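Local coordinates for 3',5'-cyclic-nucleotide phosphodiesterase 1 (Saccharomyces cerevisiae, PDB 4OJV), which belongs to the class-II cyclic-nucleotide phosphodiesterases, metal-dependent enzymes of the metallo-hydrolase/oxidoreductase clan, and holds zinc ions in its metal sites, at residues A[75-83]-A[335-345]. Sequence-based numbering, arbitrary orientation.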
# COMPACT_ATOMS: atom_id res chain seq x y z
N PRO A 75 14.94 19.30 -7.27
CA PRO A 75 14.43 19.85 -8.53
C PRO A 75 13.99 18.76 -9.51
O PRO A 75 14.74 17.82 -9.79
CB PRO A 75 15.62 20.64 -9.07
CG PRO A 75 16.31 21.11 -7.83
CD PRO A 75 16.19 19.97 -6.86
N ILE A 76 12.79 18.92 -10.05
CA ILE A 76 12.23 17.95 -10.99
C ILE A 76 13.15 17.70 -12.19
O ILE A 76 13.32 16.56 -12.63
CB ILE A 76 10.81 18.37 -11.47
CG1 ILE A 76 10.21 17.26 -12.35
CG2 ILE A 76 10.82 19.71 -12.20
CD1 ILE A 76 8.79 17.50 -12.79
N GLU A 77 13.77 18.76 -12.70
CA GLU A 77 14.54 18.65 -13.93
C GLU A 77 15.75 17.74 -13.81
O GLU A 77 16.24 17.22 -14.82
CB GLU A 77 14.92 20.04 -14.48
CG GLU A 77 15.87 20.86 -13.61
CD GLU A 77 15.16 21.75 -12.60
OE1 GLU A 77 13.97 21.54 -12.27
OE2 GLU A 77 15.81 22.70 -12.12
N PHE A 78 16.21 17.50 -12.58
CA PHE A 78 17.34 16.60 -12.36
C PHE A 78 17.03 15.15 -12.76
O PHE A 78 17.95 14.37 -13.02
CB PHE A 78 17.79 16.61 -10.89
CG PHE A 78 18.40 17.92 -10.42
CD1 PHE A 78 18.67 18.99 -11.29
CD2 PHE A 78 18.72 18.08 -9.07
CE1 PHE A 78 19.24 20.17 -10.81
CE2 PHE A 78 19.28 19.25 -8.59
CZ PHE A 78 19.54 20.30 -9.46
N PHE A 79 15.75 14.80 -12.81
CA PHE A 79 15.33 13.40 -13.00
C PHE A 79 14.92 13.08 -14.42
O PHE A 79 14.63 11.92 -14.73
CB PHE A 79 14.15 13.07 -12.07
CG PHE A 79 14.49 13.16 -10.61
CD1 PHE A 79 14.36 14.37 -9.93
CD2 PHE A 79 14.94 12.05 -9.92
CE1 PHE A 79 14.69 14.46 -8.59
CE2 PHE A 79 15.25 12.13 -8.57
CZ PHE A 79 15.12 13.34 -7.90
N ILE A 80 14.86 14.08 -15.29
CA ILE A 80 14.24 13.91 -16.60
C ILE A 80 15.11 14.44 -17.74
O ILE A 80 15.97 15.31 -17.54
CB ILE A 80 12.82 14.54 -16.65
CG1 ILE A 80 12.88 16.06 -16.44
CG2 ILE A 80 11.89 13.86 -15.64
CD1 ILE A 80 11.54 16.77 -16.56
N ASP A 81 14.88 13.92 -18.93
CA ASP A 81 15.46 14.47 -20.14
C ASP A 81 14.84 15.84 -20.39
O ASP A 81 13.63 16.03 -20.18
CB ASP A 81 15.17 13.53 -21.31
CG ASP A 81 15.79 14.00 -22.59
OD1 ASP A 81 17.00 13.76 -22.77
OD2 ASP A 81 15.06 14.60 -23.40
N SER A 82 15.64 16.79 -20.85
CA SER A 82 15.18 18.17 -21.02
C SER A 82 14.07 18.34 -22.06
O SER A 82 13.38 19.36 -22.06
CB SER A 82 16.35 19.09 -21.38
OG SER A 82 16.88 18.74 -22.64
N LYS A 83 13.89 17.36 -22.94
CA LYS A 83 12.88 17.43 -23.99
C LYS A 83 11.57 16.72 -23.63
O LYS A 83 10.62 16.72 -24.41
CB LYS A 83 13.43 16.91 -25.32
CG LYS A 83 14.55 17.78 -25.87
CD LYS A 83 15.11 17.25 -27.17
CE LYS A 83 16.23 18.15 -27.67
NZ LYS A 83 16.90 17.59 -28.87
N ASP A 335 20.35 9.70 -4.01
CA ASP A 335 19.12 9.16 -4.58
C ASP A 335 19.47 8.21 -5.72
O ASP A 335 20.10 8.62 -6.70
CB ASP A 335 18.27 10.34 -5.06
CG ASP A 335 16.84 9.97 -5.43
OD1 ASP A 335 16.60 8.90 -6.05
OD2 ASP A 335 15.95 10.79 -5.11
N PRO A 336 19.06 6.93 -5.61
CA PRO A 336 19.46 5.98 -6.65
C PRO A 336 18.86 6.29 -8.01
O PRO A 336 19.40 5.86 -9.02
CB PRO A 336 18.95 4.63 -6.13
CG PRO A 336 17.84 4.99 -5.20
CD PRO A 336 18.29 6.27 -4.54
N ARG A 337 17.76 7.04 -8.05
CA ARG A 337 17.21 7.44 -9.34
C ARG A 337 18.20 8.33 -10.10
O ARG A 337 18.33 8.23 -11.32
CB ARG A 337 15.89 8.17 -9.16
CG ARG A 337 14.80 7.27 -8.59
CD ARG A 337 13.55 8.03 -8.21
NE ARG A 337 13.81 9.04 -7.19
CZ ARG A 337 12.92 9.94 -6.79
NH1 ARG A 337 11.70 9.95 -7.32
NH2 ARG A 337 13.26 10.85 -5.88
N LEU A 338 18.90 9.20 -9.36
CA LEU A 338 19.91 10.07 -9.97
C LEU A 338 21.13 9.26 -10.39
O LEU A 338 21.65 9.45 -11.49
CB LEU A 338 20.28 11.21 -9.02
CG LEU A 338 19.13 12.17 -8.66
CD1 LEU A 338 19.57 13.20 -7.62
CD2 LEU A 338 18.56 12.85 -9.90
N THR A 339 21.59 8.36 -9.52
CA THR A 339 22.71 7.48 -9.84
C THR A 339 22.42 6.67 -11.11
O THR A 339 23.23 6.63 -12.04
CB THR A 339 23.01 6.55 -8.67
OG1 THR A 339 23.31 7.34 -7.51
CG2 THR A 339 24.16 5.59 -8.98
N ILE A 340 21.25 6.04 -11.13
CA ILE A 340 20.84 5.21 -12.27
C ILE A 340 20.72 6.03 -13.56
O ILE A 340 21.17 5.59 -14.61
CB ILE A 340 19.52 4.47 -11.93
CG1 ILE A 340 19.82 3.31 -10.97
CG2 ILE A 340 18.78 4.00 -13.18
CD1 ILE A 340 18.62 2.82 -10.18
N LEU A 341 20.14 7.22 -13.46
CA LEU A 341 20.00 8.07 -14.64
C LEU A 341 21.38 8.39 -15.23
O LEU A 341 21.59 8.29 -16.45
CB LEU A 341 19.22 9.34 -14.31
CG LEU A 341 18.87 10.27 -15.47
CD1 LEU A 341 18.04 9.56 -16.52
CD2 LEU A 341 18.16 11.50 -14.94
N GLU A 342 22.32 8.76 -14.37
CA GLU A 342 23.68 9.08 -14.82
C GLU A 342 24.38 7.88 -15.42
O GLU A 342 25.03 7.99 -16.46
CB GLU A 342 24.48 9.61 -13.65
CG GLU A 342 24.04 10.99 -13.21
CD GLU A 342 24.71 11.43 -11.94
OE1 GLU A 342 25.43 10.61 -11.33
OE2 GLU A 342 24.50 12.60 -11.54
N GLU A 343 24.23 6.73 -14.78
CA GLU A 343 24.83 5.49 -15.26
C GLU A 343 24.26 5.06 -16.60
O GLU A 343 25.00 4.66 -17.51
CB GLU A 343 24.71 4.38 -14.20
CG GLU A 343 25.58 4.67 -12.98
CD GLU A 343 25.41 3.68 -11.85
OE1 GLU A 343 24.43 2.91 -11.82
OE2 GLU A 343 26.29 3.66 -10.96
N LEU A 344 22.94 5.16 -16.75
CA LEU A 344 22.30 4.81 -18.01
C LEU A 344 22.74 5.74 -19.15
O LEU A 344 23.05 5.27 -20.25
CB LEU A 344 20.78 4.84 -17.88
CG LEU A 344 20.14 3.69 -17.10
CD1 LEU A 344 18.68 4.01 -16.81
CD2 LEU A 344 20.26 2.38 -17.84
N ARG A 345 22.79 7.04 -18.87
CA ARG A 345 23.20 8.01 -19.89
C ARG A 345 24.66 7.79 -20.30
O ARG A 345 25.00 7.87 -21.49
CB ARG A 345 22.97 9.43 -19.42
CG ARG A 345 21.50 9.82 -19.42
CD ARG A 345 21.29 11.21 -18.85
NE ARG A 345 19.89 11.62 -18.95
CZ ARG A 345 19.35 12.62 -18.28
NH1 ARG A 345 20.07 13.33 -17.42
NH2 ARG A 345 18.07 12.92 -18.45
O HOH W 1 18.44 15.06 -15.98
O HOH W 2 18.79 11.28 -21.63
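The Phe79 ring carries the methyl CD2 of Leu338 over one face, a CH-pi contact with CD2 3.8 Å from the ring centroid. Asp335 OD2 lies at the edge of this ring, near its plane and 3.8 Å from CE2. The same CE2 sits over one face of the Arg337 guanidinium, whose plane is turned 53° from the ring. Arg337 is bent at chi3 (-61°), which folds its guanidinium back onto Asp335. It grips that carboxylate side-on: NE donates to OD1 and NH2 to OD2 (2.8 Å), both along syn lone pairs. Asp335 is the N-cap of helix 336-350, and its OD1 also accepts the capping bond from Arg337 N, on the anti side. Ser67 OG bonds to Asp335 OD2, and Arg337 NH2 also donates to Pro66 O.

The contact packs the loop between strands 73-75 and 86-88 of the metallo-beta-lactamase fold against the first turns of that helix, beside strand 357-360. Further along, Leu341 CD2 rests against the carbonyl oxygens of Phe78 and Phe79.

The extended Arg345 lays one face of its guanidinium on Leu341 CG. Its NH2 makes a weak bond to Ile80 O (3.3 Å) and a further bond to Ile358 O. One water accepts from Arg345 NH1 and donates to Ile80 O. A second links NE to Asp81 OD1, which otherwise meets Arg345 through charge alone, 4.5 Å from NH2. Asp81 OD2 accepts from Lys83 N in an Asx turn.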